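Chloride intracellular channel Clic (Drosophila melanogaster, PDB 2YV7) may insert from a soluble, glutathione-transferase-like form into membranes, where it might form pH-dependent chloride channels, and may play a role in ethanol sensitivity. Local coordinates at residues A[181-186]-A[225-230]. Numbering follows the deposited sequence.
Sequences RLQHIR and QDIINH
The imidazole of H184 carries the branched side chain of I227 over one face. I227 CG2 makes a CH-pi contact, 4.2 Å from the ring centroid and 14° off the ring normal. The other branch lies over the same face, with I227 CG1 4.0 Å from H184 CE1. The edge nitrogens are occupied elsewhere: H184 NE2 is hydrogen-bonded to A39 O, and ND1 to a residue flanking one of the two segments. I227 points toward helix 173-193, and the backbones come nearest at this pair, with 6.5 Å between H184 CA and I227 CA. With CG1 of I227 anti to the carbonyl carbon (chi1 -70°), both branches reach the ring; the extended chi2 (163°) carries CD1 on to Q183. There I227 CD1 meets Q183 CG at 3.9 Å, the two side chains crossing at about a right angle. Q183 OE1 is hydrogen-bonded to Y212 OH and Q183 NE2 to T251 O. With an alanine at I227, the H184 face would probably lose its CH-pi partner, and a gap is likely to open beside Q183 CG. Two helices of the all-helical C-terminal domain of the GST fold are joined here. No hydrogen bond links the segments. The contact is apolar and buried; the H184 NE2 bond to A39 O probably helps hold the ring with this face turned to I227, while the amide of Q183 is satisfied by Y212 and T251.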
ATOM      1  N   ARG A 181      -1.497  -2.531  -3.701  1.00 18.54           N
ATOM      2  CA  ARG A 181      -1.543  -3.762  -4.555  1.00 19.06           C
ATOM      3  C   ARG A 181      -1.640  -3.411  -6.048  1.00 20.09           C
ATOM      4  O   ARG A 181      -1.052  -4.065  -6.847  1.00 21.73           O
ATOM      5  CB  ARG A 181      -2.713  -4.666  -4.104  1.00 21.70           C
ATOM      6  CG  ARG A 181      -2.432  -5.268  -2.718  1.00 19.78           C
ATOM      7  CD  ARG A 181      -3.777  -5.579  -1.983  1.00 22.93           C
ATOM      8  NE  ARG A 181      -3.347  -6.341  -0.814  1.00 23.03           N
ATOM      9  CZ  ARG A 181      -2.788  -5.791   0.285  1.00 26.10           C
ATOM     10  NH1 ARG A 181      -2.646  -4.472   0.366  1.00 22.60           N
ATOM     11  NH2 ARG A 181      -2.401  -6.584   1.290  1.00 26.17           N
ATOM     12  N   LEU A 182      -2.360  -2.347  -6.442  1.00 18.15           N
ATOM     13  CA  LEU A 182      -2.406  -1.918  -7.841  1.00 19.91           C
ATOM     14  C   LEU A 182      -1.015  -1.537  -8.346  1.00 22.65           C
ATOM     15  O   LEU A 182      -0.580  -1.928  -9.463  1.00 20.97           O
ATOM     16  CB  LEU A 182      -3.379  -0.730  -7.982  1.00 19.42           C
ATOM     17  CG  LEU A 182      -4.859  -1.072  -7.772  1.00 19.94           C
ATOM     18  CD1 LEU A 182      -5.617   0.171  -8.032  1.00 20.67           C
ATOM     19  CD2 LEU A 182      -5.282  -2.098  -8.934  1.00 20.51           C
ATOM     20  N   GLN A 183      -0.265  -0.889  -7.494  1.00 21.56           N
ATOM     21  CA  GLN A 183       1.109  -0.545  -7.874  1.00 20.83           C
ATOM     22  C   GLN A 183       2.021  -1.788  -8.042  1.00 19.93           C
ATOM     23  O   GLN A 183       2.738  -1.841  -9.063  1.00 23.50           O
ATOM     24  CB  GLN A 183       1.687   0.448  -6.827  1.00 21.37           C
ATOM     25  CG  GLN A 183       3.064   1.003  -7.316  1.00 20.40           C
ATOM     26  CD  GLN A 183       2.929   2.022  -8.468  1.00 27.29           C
ATOM     27  OE1 GLN A 183       1.839   2.300  -8.929  1.00 23.52           O
ATOM     28  NE2 GLN A 183       4.077   2.615  -8.914  1.00 26.99           N
ATOM     29  N   HIS A 184       1.952  -2.825  -7.181  1.00 17.91           N
ATOM     30  CA  HIS A 184       2.758  -4.032  -7.391  1.00 22.54           C
ATOM     31  C   HIS A 184       2.274  -4.745  -8.654  1.00 19.93           C
ATOM     32  O   HIS A 184       3.046  -5.260  -9.413  1.00 21.80           O
ATOM     33  CB  HIS A 184       2.585  -4.968  -6.193  1.00 22.82           C
ATOM     34  CG  HIS A 184       3.413  -4.605  -4.996  1.00 23.26           C
ATOM     35  ND1 HIS A 184       3.437  -3.325  -4.453  1.00 24.28           N
ATOM     36  CD2 HIS A 184       4.139  -5.381  -4.158  1.00 20.85           C
ATOM     37  CE1 HIS A 184       4.257  -3.320  -3.399  1.00 21.89           C
ATOM     38  NE2 HIS A 184       4.625  -4.560  -3.162  1.00 24.14           N
ATOM     39  N   ILE A 185       0.953  -4.764  -8.870  1.00 17.23           N
ATOM     40  CA  ILE A 185       0.391  -5.346 -10.118  1.00 17.63           C
ATOM     41  C   ILE A 185       0.991  -4.675 -11.347  1.00 20.18           C
ATOM     42  O   ILE A 185       1.494  -5.414 -12.201  1.00 22.38           O
ATOM     43  CB  ILE A 185      -1.139  -5.260 -10.138  1.00 22.04           C
ATOM     44  CG1 ILE A 185      -1.741  -6.280  -9.141  1.00 21.91           C
ATOM     45  CG2 ILE A 185      -1.693  -5.640 -11.524  1.00 24.99           C
ATOM     46  CD1 ILE A 185      -3.289  -6.008  -8.924  1.00 23.02           C
ATOM     47  N   ARG A 186       0.987  -3.353 -11.403  1.00 20.42           N
ATOM     48  CA  ARG A 186       1.532  -2.617 -12.542  1.00 25.08           C
ATOM     49  C   ARG A 186       3.005  -2.921 -12.673  1.00 24.01           C
ATOM     50  O   ARG A 186       3.464  -3.345 -13.744  1.00 24.23           O
ATOM     51  CB  ARG A 186       1.351  -1.102 -12.410  1.00 22.78           C
ATOM     52  CG  ARG A 186      -0.071  -0.609 -12.505  1.00 24.86           C
ATOM     53  CD  ARG A 186      -0.079   0.877 -12.773  1.00 29.09           C
ATOM     54  NE  ARG A 186       0.478   1.217 -14.103  1.00 28.65           N
ATOM     55  CZ  ARG A 186       0.668   2.473 -14.510  1.00 26.98           C
ATOM     56  NH1 ARG A 186       0.427   3.547 -13.714  1.00 24.24           N
ATOM     57  NH2 ARG A 186       1.129   2.649 -15.737  1.00 28.31           N
ATOM     58  N   GLN A 225      12.279  -0.328  -8.646  1.00 25.48           N
ATOM     59  CA  GLN A 225      13.377  -1.259  -8.458  1.00 26.17           C
ATOM     60  C   GLN A 225      13.252  -2.084  -7.209  1.00 24.71           C
ATOM     61  O   GLN A 225      13.667  -3.234  -7.168  1.00 26.61           O
ATOM     62  CB  GLN A 225      14.710  -0.448  -8.434  1.00 32.06           C
ATOM     63  CG  GLN A 225      15.068   0.248  -9.780  1.00 32.15           C
ATOM     64  CD  GLN A 225      14.240   1.472 -10.156  1.00 28.18           C
ATOM     65  OE1 GLN A 225      13.725   2.207  -9.304  1.00 28.43           O
ATOM     66  NE2 GLN A 225      14.195   1.770 -11.465  1.00 32.14           N
ATOM     67  N   ASP A 226      12.696  -1.496  -6.158  1.00 23.45           N
ATOM     68  CA  ASP A 226      12.484  -2.157  -4.906  1.00 29.81           C
ATOM     69  C   ASP A 226      11.305  -3.123  -4.974  1.00 27.89           C
ATOM     70  O   ASP A 226      11.369  -4.178  -4.406  1.00 23.35           O
ATOM     71  CB  ASP A 226      12.316  -1.074  -3.812  1.00 26.55           C
ATOM     72  CG  ASP A 226      13.618  -0.251  -3.613  1.00 29.53           C
ATOM     73  OD1 ASP A 226      14.651  -0.921  -3.455  1.00 35.23           O
ATOM     74  OD2 ASP A 226      13.592   0.997  -3.694  1.00 35.30           O
ATOM     75  N   ILE A 227      10.214  -2.739  -5.640  1.00 24.40           N
ATOM     76  CA  ILE A 227       9.108  -3.695  -5.864  1.00 23.46           C
ATOM     77  C   ILE A 227       9.633  -4.908  -6.643  1.00 25.69           C
ATOM     78  O   ILE A 227       9.485  -6.076  -6.246  1.00 29.81           O
ATOM     79  CB  ILE A 227       7.907  -2.994  -6.618  1.00 21.11           C
ATOM     80  CG1 ILE A 227       7.216  -1.980  -5.709  1.00 23.53           C
ATOM     81  CG2 ILE A 227       6.879  -4.094  -7.057  1.00 25.44           C
ATOM     82  CD1 ILE A 227       6.304  -0.938  -6.404  1.00 21.65           C
ATOM     83  N   ILE A 228      10.322  -4.643  -7.760  1.00 27.43           N
ATOM     84  CA  ILE A 228      10.920  -5.736  -8.543  1.00 23.34           C
ATOM     85  C   ILE A 228      11.898  -6.635  -7.762  1.00 27.41           C
ATOM     86  O   ILE A 228      11.789  -7.862  -7.800  1.00 29.60           O
ATOM     87  CB  ILE A 228      11.665  -5.121  -9.769  1.00 26.75           C
ATOM     88  CG1 ILE A 228      10.621  -4.428 -10.642  1.00 24.37           C
ATOM     89  CG2 ILE A 228      12.473  -6.173 -10.528  1.00 27.75           C
ATOM     90  CD1 ILE A 228      11.306  -3.693 -11.839  1.00 28.59           C
ATOM     91  N   ASN A 229      12.843  -6.019  -7.055  1.00 28.87           N
ATOM     92  CA  ASN A 229      13.816  -6.773  -6.271  1.00 30.43           C
ATOM     93  C   ASN A 229      13.098  -7.654  -5.232  1.00 32.49           C
ATOM     94  O   ASN A 229      13.457  -8.824  -5.035  1.00 35.21           O
ATOM     95  CB  ASN A 229      14.823  -5.818  -5.611  1.00 32.94           C
ATOM     96  CG  ASN A 229      15.972  -6.564  -4.928  1.00 39.39           C
ATOM     97  OD1 ASN A 229      16.203  -6.436  -3.727  1.00 43.93           O
ATOM     98  ND2 ASN A 229      16.660  -7.378  -5.692  1.00 42.51           N
ATOM     99  N   HIS A 230      12.055  -7.082  -4.607  1.00 30.32           N
ATOM    100  CA  HIS A 230      11.211  -7.795  -3.650  1.00 32.86           C
ATOM    101  C   HIS A 230      10.761  -9.126  -4.211  1.00 36.13           C
ATOM    102  O   HIS A 230      10.997 -10.172  -3.586  1.00 36.81           O
ATOM    103  CB  HIS A 230      10.050  -6.874  -3.271  1.00 38.66           C
ATOM    104  CG  HIS A 230       9.064  -7.448  -2.304  1.00 42.92           C
ATOM    105  ND1 HIS A 230       9.139  -7.225  -0.940  1.00 42.70           N
ATOM    106  CD2 HIS A 230       7.921  -8.148  -2.510  1.00 43.39           C
ATOM    107  CE1 HIS A 230       8.101  -7.794  -0.347  1.00 43.59           C
ATOM    108  NE2 HIS A 230       7.344  -8.357  -1.279  1.00 44.86           N
TER